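Local coordinates for uncharacterized protein (Nostoc punctiforme, PDB 2R3S) that is uncharacterised but probably works as a dimeric O-methyltransferase, transferring a methyl group from S-adenosylmethionine to a hydroxyl of a substrate not yet identified, at residues A[13-16]-A[17-20]; A[22-25]-A[26-30]; A[54-57]-A[58-62]; A[108-111]-A[112-115]; A[136-139]-A[140-144]. All coordinates share one frame; numbering follows the deposited sequence.

Contact 1. Residues A[13-16]-A[17-20]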
loop_
_atom_site.group_PDB
_atom_site.type_symbol
_atom_site.label_atom_id
_atom_site.label_comp_id
_atom_site.label_asym_id
_atom_site.label_seq_id
_atom_site.Cartn_x
_atom_site.Cartn_y
_atom_site.Cartn_z
ATOM N N THR A 13 -6.571 2.296 -3.570
ATOM C CA THR A 13 -6.189 2.344 -2.154
ATOM C C THR A 13 -6.288 0.992 -1.490
ATOM O O THR A 13 -5.359 0.566 -0.829
ATOM C CB THR A 13 -6.996 3.387 -1.413
ATOM O OG1 THR A 13 -6.846 4.629 -2.117
ATOM C CG2 THR A 13 -6.481 3.563 -0.025
ATOM N N VAL A 14 -7.373 0.271 -1.705
ATOM C CA VAL A 14 -7.478 -1.079 -1.142
ATOM C C VAL A 14 -6.262 -1.906 -1.548
ATOM O O VAL A 14 -5.649 -2.550 -0.698
ATOM C CB VAL A 14 -8.809 -1.778 -1.519
ATOM C CG1 VAL A 14 -8.820 -3.275 -1.069
ATOM C CG2 VAL A 14 -9.975 -1.033 -0.884
ATOM N N ASN A 15 -5.899 -1.868 -2.837
ATOM C CA ASN A 15 -4.794 -2.684 -3.382
ATOM C C ASN A 15 -3.385 -2.102 -3.300
ATOM O O ASN A 15 -2.428 -2.735 -3.765
ATOM C CB ASN A 15 -5.074 -3.023 -4.852
ATOM C CG ASN A 15 -6.256 -3.918 -5.016
ATOM O OD1 ASN A 15 -6.688 -4.599 -4.082
ATOM N ND2 ASN A 15 -6.779 -3.943 -6.203
ATOM N N ALA A 16 -3.253 -0.931 -2.677
ATOM C CA ALA A 16 -1.976 -0.233 -2.535
ATOM C C ALA A 16 -0.870 -1.061 -1.894
ATOM O O ALA A 16 0.295 -0.835 -2.217
ATOM C CB ALA A 16 -2.160 1.161 -1.759
ATOM N N TYR A 17 -1.214 -1.985 -0.985
ATOM C CA TYR A 17 -0.245 -2.884 -0.369
ATOM C C TYR A 17 0.579 -3.659 -1.434
ATOM O O TYR A 17 1.700 -4.029 -1.183
ATOM C CB TYR A 17 -0.897 -3.859 0.655
ATOM C CG TYR A 17 -1.701 -4.921 -0.011
ATOM C CD1 TYR A 17 -3.021 -4.680 -0.399
ATOM C CD2 TYR A 17 -1.133 -6.143 -0.327
ATOM C CE1 TYR A 17 -3.739 -5.631 -1.082
ATOM C CE2 TYR A 17 -1.855 -7.120 -1.011
ATOM C CZ TYR A 17 -3.148 -6.863 -1.390
ATOM O OH TYR A 17 -3.862 -7.827 -2.060
ATOM N N GLN A 18 0.039 -3.851 -2.638
ATOM C CA GLN A 18 0.717 -4.593 -3.707
ATOM C C GLN A 18 1.943 -3.845 -4.253
ATOM O O GLN A 18 2.921 -4.451 -4.689
ATOM C CB GLN A 18 -0.297 -4.918 -4.828
ATOM C CG GLN A 18 -1.408 -5.882 -4.346
ATOM C CD GLN A 18 -2.553 -6.112 -5.338
ATOM O OE1 GLN A 18 -2.573 -5.556 -6.438
ATOM N NE2 GLN A 18 -3.512 -6.950 -4.943
ATOM N N ARG A 19 1.873 -2.523 -4.232
ATOM C CA ARG A 19 2.944 -1.694 -4.685
ATOM C C ARG A 19 4.123 -1.879 -3.765
ATOM O O ARG A 19 5.247 -1.996 -4.231
ATOM C CB ARG A 19 2.534 -0.230 -4.643
ATOM C CG ARG A 19 1.383 0.154 -5.530
ATOM C CD ARG A 19 1.160 1.655 -5.384
ATOM N NE ARG A 19 0.873 2.260 -6.665
ATOM C CZ ARG A 19 -0.335 2.608 -7.077
ATOM N NH1 ARG A 19 -1.391 2.427 -6.284
ATOM N NH2 ARG A 19 -0.476 3.143 -8.290
ATOM N N SER A 20 3.844 -1.874 -2.459
ATOM C CA SER A 20 4.854 -2.084 -1.424
ATOM C C SER A 20 5.562 -3.431 -1.606
ATOM O O SER A 20 6.787 -3.509 -1.546
ATOM C CB SER A 20 4.256 -2.018 0.003
ATOM O OG SER A 20 3.640 -0.770 0.293
HETATM O O HOH W 1 -6.191 -7.239 -2.942
#
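Asn15, Tyr17 and Gln18 meet at the turn between helix 8-14 and helix 17-28, in the O-methyltransferase dimerisation domain and right at the subunit interface. Two backbone bonds reach three residues back across the turn: Gln18 N to Asn15 O at 2.9 Å and Arg19 N to Ala16 O at 3.1 Å. The Asn15 and Gln18 side chains run side by side in the same direction, and their amides are stacked with planes only 10° apart. The amides lie face over face rather than bonding to each other, Asn15 OD1 and Gln18 NE2 being 4.0 Å apart. What joins them is Tyr17. Its CG sits between the backbone N and the carbonyl carbon (chi1 73°), which folds the ring back over the turn; the edge at CD1 then meets Val14 O at 3.4 Å, and Gln18 CG packs on one face. At the far end Gln18 NE2, with Tyr17 OH in its amide plane, donates to that hydroxyl at 3.0 Å. The hydroxyl in turn donates to a water 2.6 Å from OH, which donates onward to Asn15 OD1, 2.9 Å from it. Across the dimer, Ser20 of the second subunit bonds Tyr17 N and Thr13 O, and the reciprocal bonds form as well. The phenol oxygen both accepts and donates, which should help hold the ring in place, and Gln18 NE2, Tyr17 OH, the water and Asn15 OD1 form one short chain of bonds.

Contact 2. Residues A[22-25]-A[26-30]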
loop_
_atom_site.group_PDB
_atom_site.type_symbol
_atom_site.label_atom_id
_atom_site.label_comp_id
_atom_site.label_asym_id
_atom_site.label_seq_id
_atom_site.Cartn_x
_atom_site.Cartn_y
_atom_site.Cartn_z
ATOM N N ALA A 22 5.698 -5.179 -4.368
ATOM C CA ALA A 22 6.419 -5.155 -5.628
ATOM C C ALA A 22 7.779 -4.457 -5.489
ATOM O O ALA A 22 8.790 -4.988 -5.975
ATOM C CB ALA A 22 5.585 -4.499 -6.724
ATOM N N ILE A 23 7.816 -3.290 -4.829
ATOM C CA ILE A 23 9.092 -2.574 -4.657
ATOM C C ILE A 23 10.028 -3.291 -3.697
ATOM O O ILE A 23 11.242 -3.267 -3.880
ATOM C CB ILE A 23 8.927 -1.076 -4.251
ATOM C CG1 ILE A 23 10.219 -0.305 -4.567
ATOM C CG2 ILE A 23 8.551 -0.925 -2.772
ATOM C CD1 ILE A 23 10.659 -0.392 -6.003
ATOM N N LYS A 24 9.472 -3.957 -2.689
ATOM C CA LYS A 24 10.280 -4.786 -1.814
ATOM C C LYS A 24 10.949 -5.914 -2.601
ATOM O O LYS A 24 12.158 -6.116 -2.482
ATOM C CB LYS A 24 9.428 -5.334 -0.675
ATOM C CG LYS A 24 10.171 -6.230 0.284
ATOM C CD LYS A 24 9.280 -6.680 1.448
ATOM C CE LYS A 24 10.047 -7.625 2.345
ATOM N NZ LYS A 24 9.421 -7.763 3.633
ATOM N N ALA A 25 10.187 -6.638 -3.415
ATOM C CA ALA A 25 10.774 -7.707 -4.249
ATOM C C ALA A 25 11.835 -7.183 -5.203
ATOM O O ALA A 25 12.901 -7.779 -5.332
ATOM C CB ALA A 25 9.687 -8.493 -5.034
ATOM N N ALA A 26 11.549 -6.064 -5.863
ATOM C CA ALA A 26 12.512 -5.458 -6.788
ATOM C C ALA A 26 13.830 -5.146 -6.081
ATOM O O ALA A 26 14.902 -5.427 -6.603
ATOM C CB ALA A 26 11.916 -4.173 -7.477
ATOM N N VAL A 27 13.759 -4.586 -4.883
ATOM C CA VAL A 27 14.962 -4.205 -4.152
ATOM C C VAL A 27 15.745 -5.420 -3.664
ATOM O O VAL A 27 16.978 -5.486 -3.823
ATOM C CB VAL A 27 14.646 -3.256 -2.959
ATOM C CG1 VAL A 27 15.852 -3.152 -2.059
ATOM C CG2 VAL A 27 14.245 -1.876 -3.480
ATOM N N GLU A 28 15.029 -6.364 -3.060
ATOM C CA GLU A 28 15.621 -7.597 -2.578
ATOM C C GLU A 28 16.269 -8.391 -3.702
ATOM O O GLU A 28 17.247 -9.061 -3.483
ATOM C CB GLU A 28 14.577 -8.482 -1.908
ATOM C CG GLU A 28 14.080 -7.938 -0.616
ATOM C CD GLU A 28 13.077 -8.825 0.076
ATOM O OE1 GLU A 28 12.442 -9.692 -0.556
ATOM O OE2 GLU A 28 12.888 -8.590 1.263
ATOM N N LEU A 29 15.729 -8.312 -4.908
ATOM C CA LEU A 29 16.275 -9.070 -6.032
ATOM C C LEU A 29 17.310 -8.290 -6.833
ATOM O O LEU A 29 17.867 -8.809 -7.780
ATOM C CB LEU A 29 15.144 -9.540 -6.948
ATOM C CG LEU A 29 14.210 -10.594 -6.361
ATOM C CD1 LEU A 29 13.065 -10.887 -7.334
ATOM C CD2 LEU A 29 14.988 -11.846 -6.041
ATOM N N ASN A 30 17.579 -7.050 -6.445
ATOM C CA ASN A 30 18.544 -6.198 -7.130
ATOM C C ASN A 30 18.168 -5.864 -8.576
ATOM O O ASN A 30 19.032 -5.584 -9.399
ATOM C CB ASN A 30 19.942 -6.804 -7.067
ATOM C CG ASN A 30 20.666 -6.472 -5.785
ATOM O OD1 ASN A 30 20.083 -5.939 -4.839
ATOM N ND2 ASN A 30 21.960 -6.797 -5.746
#
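The carboxylate of Glu28 is the flat group that reaches across to Lys24, one turn earlier on helix 17-28 of the dimerisation domain. CG of Lys24 lies above the carboxylate plane, 3.9 Å from Glu28 CD, and Lys24 CE comes to 3.2 Å from OE2. The other oxygen, OE1, is taken by the hydroxyl of Thr114 of the second subunit. Lys24 leaves the helix fully extended, with CG opposite the backbone N (chi1 179°), and its rod crosses the Glu28 chain at a slant. That carries NZ past the acid: it ends 4.3 Å from Glu28 OE2, too far for a salt bridge, so the attraction between the two charges is probably modest and the touching is done by lysine methylenes against OE2. The buried side of the helix is apolar. Ile23 CD1 packs against Ala26 CB at 4.2 Å, and Phe32 of the following helix leans on both residues. Ala22 packs on Leu59 and Tyr62 of helix 53-65, and Ala26 on Leu63, while Ala25 packs on Thr114 of the second subunit. Regular bonds four residues long run along the backbone, the Glu28 N to Lys24 O bond being straight at 172°. The helix finishes in a Schellman motif, where Asn30 takes a positive phi of 63° and its OD1 is held by Arg88. In the last turn Leu29 N still bonds Ala25 O at 2.9 Å, and Asn30 N bonds Val27 O at 3.1 Å.

Contact 3. Residues A[54-57]-A[58-62]; sequences RGMR and MLCDY
Met58, a selenomethionine, threads between Arg54 and Arg57 on helix 53-65, which with helix 42-49 before it and the small antiparallel sheet after it is consistent with the winged helix-turn-helix fold of this dimerisation domain. Its CB starts 3.5 Å from Arg54 O, the carbonyl that also accepts from Met58 N. With CG beside the backbone N and opposite the carbonyl carbon (chi1 -65°), the chain runs back along the helix, CG and SE both passing close to Arg54 O, with SE 3.2 Å from it. CG slips under one face of the Arg57 guanidinium, 3.4 Å from NH1. SE then lies over a face of the Arg54 guanidinium, 3.7 Å from its plane and toward its rim, and CE finishes 3.6 Å from Arg54 NH2. One apolar chain therefore packs against a face of each of two guanidinium groups, whose polar ends are used elsewhere: Arg54 bonds the carbonyls of Gly120 and Gly298 of the second subunit, and Arg57 forms a salt bridge with Asp299 of that subunit. Arg57 crosses Asp61 as well, with guanidinium and carboxylate planes 45° apart. Here the two charges do not meet directly; CD of Arg57 touches OD2, and a water accepts from Arg57 NH1 at 3.0 Å and donates to Asp61 OD2. The other oxygen, OD1, is held by Tyr76 and by a salt bridge to Lys71, so both carboxylate oxygens have partners. On another side of the helix, packed on Leu45 of helix 42-49, the SE of selenomethionine Met56 rests 3.6 Å from Cys60 SG.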
loop_
_atom_site.group_PDB
_atom_site.type_symbol
_atom_site.label_atom_id
_atom_site.label_comp_id
_atom_site.label_asym_id
_atom_site.label_seq_id
_atom_site.Cartn_x
_atom_site.Cartn_y
_atom_site.Cartn_z
ATOM N N ARG A 54 9.060 -15.665 -16.199
ATOM C CA ARG A 54 7.694 -15.168 -16.117
ATOM C C ARG A 54 7.535 -14.303 -14.898
ATOM O O ARG A 54 6.846 -13.301 -14.954
ATOM C CB ARG A 54 6.632 -16.267 -16.192
ATOM C CG ARG A 54 6.449 -17.128 -14.971
ATOM C CD ARG A 54 5.620 -18.363 -15.319
ATOM N NE ARG A 54 4.279 -17.989 -15.739
ATOM C CZ ARG A 54 3.312 -17.584 -14.923
ATOM N NH1 ARG A 54 3.490 -17.550 -13.610
ATOM N NH2 ARG A 54 2.143 -17.239 -15.432
ATOM N N GLY A 55 8.200 -14.662 -13.811
ATOM C CA GLY A 55 8.159 -13.855 -12.586
ATOM C C GLY A 55 8.801 -12.499 -12.756
ATOM O O GLY A 55 8.220 -11.483 -12.396
HETATM N N MSE A 56 10.008 -12.493 -13.330
HETATM C CA MSE A 56 10.667 -11.248 -13.673
HETATM C C MSE A 56 9.810 -10.375 -14.607
HETATM O O MSE A 56 9.692 -9.177 -14.392
HETATM C CB MSE A 56 12.054 -11.504 -14.268
HETATM C CG MSE A 56 12.858 -10.228 -14.523
HETATM SE SE MSE A 56 13.157 -9.218 -12.871
HETATM C CE MSE A 56 14.302 -10.521 -11.905
ATOM N N ARG A 57 9.178 -10.981 -15.601
ATOM C CA ARG A 57 8.375 -10.230 -16.570
ATOM C C ARG A 57 7.170 -9.590 -15.914
ATOM O O ARG A 57 6.840 -8.441 -16.205
ATOM C CB ARG A 57 7.885 -11.152 -17.697
ATOM C CG ARG A 57 7.017 -10.480 -18.756
ATOM C CD ARG A 57 5.530 -10.659 -18.509
ATOM N NE ARG A 57 5.147 -12.064 -18.540
ATOM C CZ ARG A 57 3.929 -12.528 -18.287
ATOM N NH1 ARG A 57 2.938 -11.707 -17.973
ATOM N NH2 ARG A 57 3.701 -13.831 -18.354
HETATM N N MSE A 58 6.485 -10.356 -15.065
HETATM C CA MSE A 58 5.289 -9.862 -14.373
HETATM C C MSE A 58 5.644 -8.749 -13.387
HETATM O O MSE A 58 4.967 -7.718 -13.346
HETATM C CB MSE A 58 4.571 -11.026 -13.708
HETATM C CG MSE A 58 4.046 -11.992 -14.750
HETATM SE SE MSE A 58 3.827 -13.827 -14.177
HETATM C CE MSE A 58 1.856 -13.858 -14.105
ATOM N N LEU A 59 6.728 -8.936 -12.611
ATOM C CA LEU A 59 7.241 -7.854 -11.743
ATOM C C LEU A 59 7.614 -6.574 -12.520
ATOM O O LEU A 59 7.237 -5.473 -12.131
ATOM C CB LEU A 59 8.439 -8.344 -10.884
ATOM C CG LEU A 59 9.028 -7.360 -9.847
ATOM C CD1 LEU A 59 7.978 -6.947 -8.795
ATOM C CD2 LEU A 59 10.320 -7.944 -9.206
ATOM N N CYS A 60 8.385 -6.712 -13.590
ATOM C CA CYS A 60 8.880 -5.541 -14.326
ATOM C C CYS A 60 7.772 -4.799 -15.063
ATOM O O CYS A 60 7.775 -3.586 -15.075
ATOM C CB CYS A 60 9.984 -5.938 -15.301
ATOM S SG CYS A 60 11.545 -6.416 -14.460
ATOM N N ASP A 61 6.821 -5.514 -15.665
ATOM C CA ASP A 61 5.649 -4.845 -16.272
ATOM C C ASP A 61 4.909 -4.016 -15.221
ATOM O O ASP A 61 4.535 -2.881 -15.476
ATOM C CB ASP A 61 4.678 -5.841 -16.886
ATOM C CG ASP A 61 5.188 -6.451 -18.160
ATOM O OD1 ASP A 61 6.042 -5.844 -18.830
ATOM O OD2 ASP A 61 4.700 -7.551 -18.503
ATOM N N TYR A 62 4.748 -4.571 -14.026
ATOM C CA TYR A 62 4.115 -3.856 -12.922
ATOM C C TYR A 62 4.939 -2.647 -12.501
ATOM O O TYR A 62 4.398 -1.569 -12.294
ATOM C CB TYR A 62 3.905 -4.813 -11.739
ATOM C CG TYR A 62 3.064 -4.267 -10.605
ATOM C CD1 TYR A 62 3.645 -3.570 -9.560
ATOM C CD2 TYR A 62 1.690 -4.444 -10.587
ATOM C CE1 TYR A 62 2.873 -3.075 -8.517
ATOM C CE2 TYR A 62 0.913 -3.950 -9.554
ATOM C CZ TYR A 62 1.508 -3.263 -8.532
ATOM O OH TYR A 62 0.747 -2.801 -7.504
HETATM O O HOH W 2 2.958 -8.817 -17.301
#

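Contact 4. Residues A[108-111]-A[112-115]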
loop_
_atom_site.group_PDB
_atom_site.type_symbol
_atom_site.label_atom_id
_atom_site.label_comp_id
_atom_site.label_asym_id
_atom_site.label_seq_id
_atom_site.Cartn_x
_atom_site.Cartn_y
_atom_site.Cartn_z
ATOM N N ASN A 108 3.732 -4.266 11.301
ATOM C CA ASN A 108 2.756 -4.914 12.177
ATOM C C ASN A 108 1.772 -3.962 12.852
ATOM O O ASN A 108 0.649 -4.354 13.064
ATOM C CB ASN A 108 3.418 -5.719 13.284
ATOM C CG ASN A 108 3.965 -7.038 12.811
ATOM O OD1 ASN A 108 3.753 -7.467 11.669
ATOM N ND2 ASN A 108 4.698 -7.697 13.707
ATOM N N GLY A 109 2.181 -2.746 13.210
ATOM C CA GLY A 109 1.222 -1.754 13.720
ATOM C C GLY A 109 0.051 -1.467 12.776
ATOM O O GLY A 109 -1.052 -1.140 13.208
ATOM N N PHE A 110 0.283 -1.640 11.484
ATOM C CA PHE A 110 -0.743 -1.413 10.473
ATOM C C PHE A 110 -1.560 -2.650 10.134
ATOM O O PHE A 110 -2.531 -2.546 9.419
ATOM C CB PHE A 110 -0.075 -0.871 9.216
ATOM C CG PHE A 110 0.419 0.509 9.378
ATOM C CD1 PHE A 110 1.696 0.749 9.843
ATOM C CD2 PHE A 110 -0.391 1.578 9.063
ATOM C CE1 PHE A 110 2.145 2.039 9.995
ATOM C CE2 PHE A 110 0.062 2.874 9.214
ATOM C CZ PHE A 110 1.322 3.096 9.688
ATOM N N ASN A 111 -1.167 -3.817 10.635
ATOM C CA ASN A 111 -1.975 -5.009 10.485
ATOM C C ASN A 111 -3.365 -4.875 11.121
ATOM O O ASN A 111 -4.312 -5.446 10.611
ATOM C CB ASN A 111 -1.283 -6.240 11.091
ATOM C CG ASN A 111 -0.100 -6.754 10.249
ATOM O OD1 ASN A 111 0.097 -6.362 9.095
ATOM N ND2 ASN A 111 0.678 -7.664 10.838
ATOM N N ASP A 112 -3.490 -4.172 12.244
ATOM C CA ASP A 112 -4.824 -3.836 12.781
ATOM C C ASP A 112 -4.875 -2.383 13.210
ATOM O O ASP A 112 -4.787 -2.047 14.381
ATOM C CB ASP A 112 -5.235 -4.768 13.932
ATOM C CG ASP A 112 -6.789 -4.921 14.079
ATOM O OD1 ASP A 112 -7.592 -4.158 13.474
ATOM O OD2 ASP A 112 -7.189 -5.855 14.805
ATOM N N LEU A 113 -5.013 -1.525 12.218
ATOM C CA LEU A 113 -5.162 -0.112 12.430
ATOM C C LEU A 113 -6.532 0.153 13.030
ATOM O O LEU A 113 -6.685 1.101 13.794
ATOM C CB LEU A 113 -4.957 0.621 11.111
ATOM C CG LEU A 113 -4.609 2.093 11.087
ATOM C CD1 LEU A 113 -3.399 2.415 11.961
ATOM C CD2 LEU A 113 -4.371 2.483 9.624
ATOM N N THR A 114 -7.515 -0.703 12.741
ATOM C CA THR A 114 -8.828 -0.563 13.362
ATOM C C THR A 114 -8.712 -0.593 14.874
ATOM O O THR A 114 -9.324 0.227 15.549
ATOM C CB THR A 114 -9.822 -1.632 12.922
ATOM O OG1 THR A 114 -9.919 -1.636 11.485
ATOM C CG2 THR A 114 -11.201 -1.344 13.528
ATOM N N ALA A 115 -7.911 -1.530 15.386
ATOM C CA ALA A 115 -7.618 -1.674 16.805
ATOM C C ALA A 115 -7.005 -0.410 17.379
ATOM O O ALA A 115 -7.406 0.034 18.452
ATOM C CB ALA A 115 -6.678 -2.866 17.045
#
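Phe110 and Leu113 touch most closely at Phe110 CD2 and Leu113 CD2, 4.1 Å apart. The two side chains lie alongside each other and point the same way; the leucine methyl comes up to the ring at a slant. Both are buried, and in the next layer Leu289 and Ala293 of helix 282-294 pack on both. From the second subunit, Tyr17 packs edge-to-face with the Phe110 ring, Gln18 also packs on Phe110, and Ala21 packs on Leu113. The backbone between them is not continuous helix. Gly109 O and Leu113 N stand 4.1 Å apart, and no hydrogen bond crosses from 108-111 to 112-115. Instead Asn111 N closes a turn onto Asn108 O at 3.1 Å, and Asp112, with an extended phi of -135°, breaks the helical path before the next helix begins. Its CG lies opposite the backbone N (chi1 -153°), which swings the carboxylate forward over the first turn of helix 113-119. There OD1 accepts from Ala115 N at 3.3 Å, the donor coming from well above the carboxylate plane, 73° out of it. The arrangement is that of an N-cap: an Asp side chain accepts from a backbone N-H in the first turn of helix 113-119, while Phe110 and Leu113 seat the approach to that helix against the dimer partner.

Contact 5. Residues A[136-139]-A[140-144]; sequences VWVQ and FAKAM
Four successive backbone bonds, from Phe140 N to Val136 O through to Ala143 N to Gln139 O, make 136-143 a regular alpha-helix, the last of them 2.8 Å long. Trp137 and Phe140 carry the aromatic side. The rings are set obliquely: the six-membered ring of Trp137 and the Phe140 ring have centroids 5.9 Å apart and planes at 54°. The closest touch is Trp137 CE3 on Phe140 CB at 3.7 Å, followed by Trp137 CZ3 on Phe140 CD2 at 4.0 Å. Phe140 points CG opposite its backbone N (chi1 -175°), which turns the ring away from 136-139; CB itself is set by the helix and lies against the indole. Each ring also has an aliphatic neighbour over one face: Val136 CG1 lies 3.6 Å above the indole plane, and CG of selenomethionine Met144 sits over the Phe140 ring. Indole NE1 is held by Thr129 O, and Phe100 meets the Phe140 ring edge-to-face. Elsewhere on the helix Val138 and Lys142 lie alongside each other, Val138 CG1 touching Lys142 CE at 3.6 Å, a contact of the lysine's aliphatic part beside helix 198-211. Trp137 also meets His244, and a 1,2-ethanediol, probably from the crystallisation liquor, lies near it. Phe140 and Ala141 pack on Ser175 in the loop after strand 168-172, the first strand of the Rossmann-like sheet. A helix in this position is consistent with one bordering the cofactor and substrate cleft of a class I O-methyltransferase.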
loop_
_atom_site.group_PDB
_atom_site.type_symbol
_atom_site.label_atom_id
_atom_site.label_comp_id
_atom_site.label_asym_id
_atom_site.label_seq_id
_atom_site.Cartn_x
_atom_site.Cartn_y
_atom_site.Cartn_z
ATOM N N VAL A 136 14.238 -2.230 16.674
ATOM C CA VAL A 136 13.873 -1.494 15.473
ATOM C C VAL A 136 14.718 -0.205 15.324
ATOM O O VAL A 136 14.894 0.281 14.215
ATOM C CB VAL A 136 12.337 -1.237 15.380
ATOM C CG1 VAL A 136 11.881 -0.039 16.255
ATOM C CG2 VAL A 136 11.919 -1.089 13.919
ATOM N N TRP A 137 15.284 0.285 16.422
ATOM C CA TRP A 137 16.075 1.521 16.410
ATOM C C TRP A 137 17.512 1.289 15.999
ATOM O O TRP A 137 18.150 2.204 15.471
ATOM C CB TRP A 137 15.916 2.299 17.733
ATOM C CG TRP A 137 14.457 2.597 17.956
ATOM C CD1 TRP A 137 13.686 2.183 19.011
ATOM C CD2 TRP A 137 13.561 3.304 17.063
ATOM N NE1 TRP A 137 12.385 2.580 18.830
ATOM C CE2 TRP A 137 12.273 3.256 17.644
ATOM C CE3 TRP A 137 13.724 3.975 15.838
ATOM C CZ2 TRP A 137 11.159 3.850 17.043
ATOM C CZ3 TRP A 137 12.605 4.562 15.238
ATOM C CH2 TRP A 137 11.349 4.489 15.836
ATOM N N VAL A 138 17.992 0.047 16.138
ATOM C CA VAL A 138 19.250 -0.355 15.512
ATOM C C VAL A 138 19.052 -0.415 14.002
ATOM O O VAL A 138 19.890 0.096 13.262
ATOM C CB VAL A 138 19.788 -1.686 16.092
ATOM C CG1 VAL A 138 21.142 -2.119 15.432
ATOM C CG2 VAL A 138 19.931 -1.556 17.596
ATOM N N GLN A 139 17.942 -1.002 13.551
ATOM C CA GLN A 139 17.630 -1.012 12.123
ATOM C C GLN A 139 17.468 0.402 11.577
ATOM O O GLN A 139 17.993 0.701 10.505
ATOM C CB GLN A 139 16.388 -1.855 11.797
ATOM C CG GLN A 139 16.630 -3.350 11.816
ATOM C CD GLN A 139 17.844 -3.749 10.996
ATOM O OE1 GLN A 139 17.879 -3.539 9.784
ATOM N NE2 GLN A 139 18.864 -4.291 11.670
ATOM N N PHE A 140 16.775 1.281 12.312
ATOM C CA PHE A 140 16.661 2.661 11.866
ATOM C C PHE A 140 18.049 3.263 11.699
ATOM O O PHE A 140 18.353 3.836 10.656
ATOM C CB PHE A 140 15.848 3.516 12.827
ATOM C CG PHE A 140 15.608 4.920 12.318
ATOM C CD1 PHE A 140 16.582 5.893 12.437
ATOM C CD2 PHE A 140 14.427 5.246 11.697
ATOM C CE1 PHE A 140 16.380 7.169 11.955
ATOM C CE2 PHE A 140 14.204 6.522 11.204
ATOM C CZ PHE A 140 15.178 7.490 11.346
ATOM N N ALA A 141 18.880 3.146 12.738
ATOM C CA ALA A 141 20.203 3.749 12.731
ATOM C C ALA A 141 21.090 3.259 11.572
ATOM O O ALA A 141 21.867 4.032 10.996
ATOM C CB ALA A 141 20.914 3.530 14.083
ATOM N N LYS A 142 21.004 1.976 11.251
ATOM C CA LYS A 142 21.782 1.422 10.149
ATOM C C LYS A 142 21.184 1.774 8.790
ATOM O O LYS A 142 21.916 2.068 7.849
ATOM C CB LYS A 142 21.897 -0.111 10.260
ATOM C CG LYS A 142 22.630 -0.635 11.499
ATOM C CD LYS A 142 22.861 -2.153 11.389
ATOM C CE LYS A 142 23.292 -2.816 12.692
ATOM N NZ LYS A 142 24.437 -2.125 13.335
ATOM N N ALA A 143 19.865 1.712 8.677
ATOM C CA ALA A 143 19.202 1.724 7.367
ATOM C C ALA A 143 18.823 3.126 6.889
ATOM O O ALA A 143 18.706 3.363 5.693
ATOM C CB ALA A 143 17.946 0.829 7.401
HETATM N N MSE A 144 18.593 4.045 7.820
HETATM C CA MSE A 144 17.992 5.335 7.485
HETATM C C MSE A 144 19.015 6.477 7.462
HETATM O O MSE A 144 18.675 7.594 7.082
HETATM C CB MSE A 144 16.867 5.658 8.461
HETATM C CG MSE A 144 15.784 4.647 8.481
HETATM SE SE MSE A 144 14.714 4.678 6.851
HETATM C CE MSE A 144 13.758 6.354 7.202
#

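Overall arrangement
Contacts 1, 2 and 3 belong to the dimerisation domain: contacts 1 and 2 share helix 17-28, and helix 53-65 of contact 3 packs on it, Tyr62 reaching contact 1 and Leu59 contact 2. Contact 4 touches none of them inside its own chain. Contacts 2 and 3 are mostly buried; 1, 4 and 5 are partly buried, with several exposed residues in 4. Contacts 1 to 4 all meet the second subunit: 1 and 3 carry water-linked polar groups, 2 has an apolar side and a charged rim, and 4 sets an apolar pair beside an exposed Asp cap. Contact 5, nearer the chain's centre in the methyltransferase domain and untouched by the partner, relies on aromatic packing.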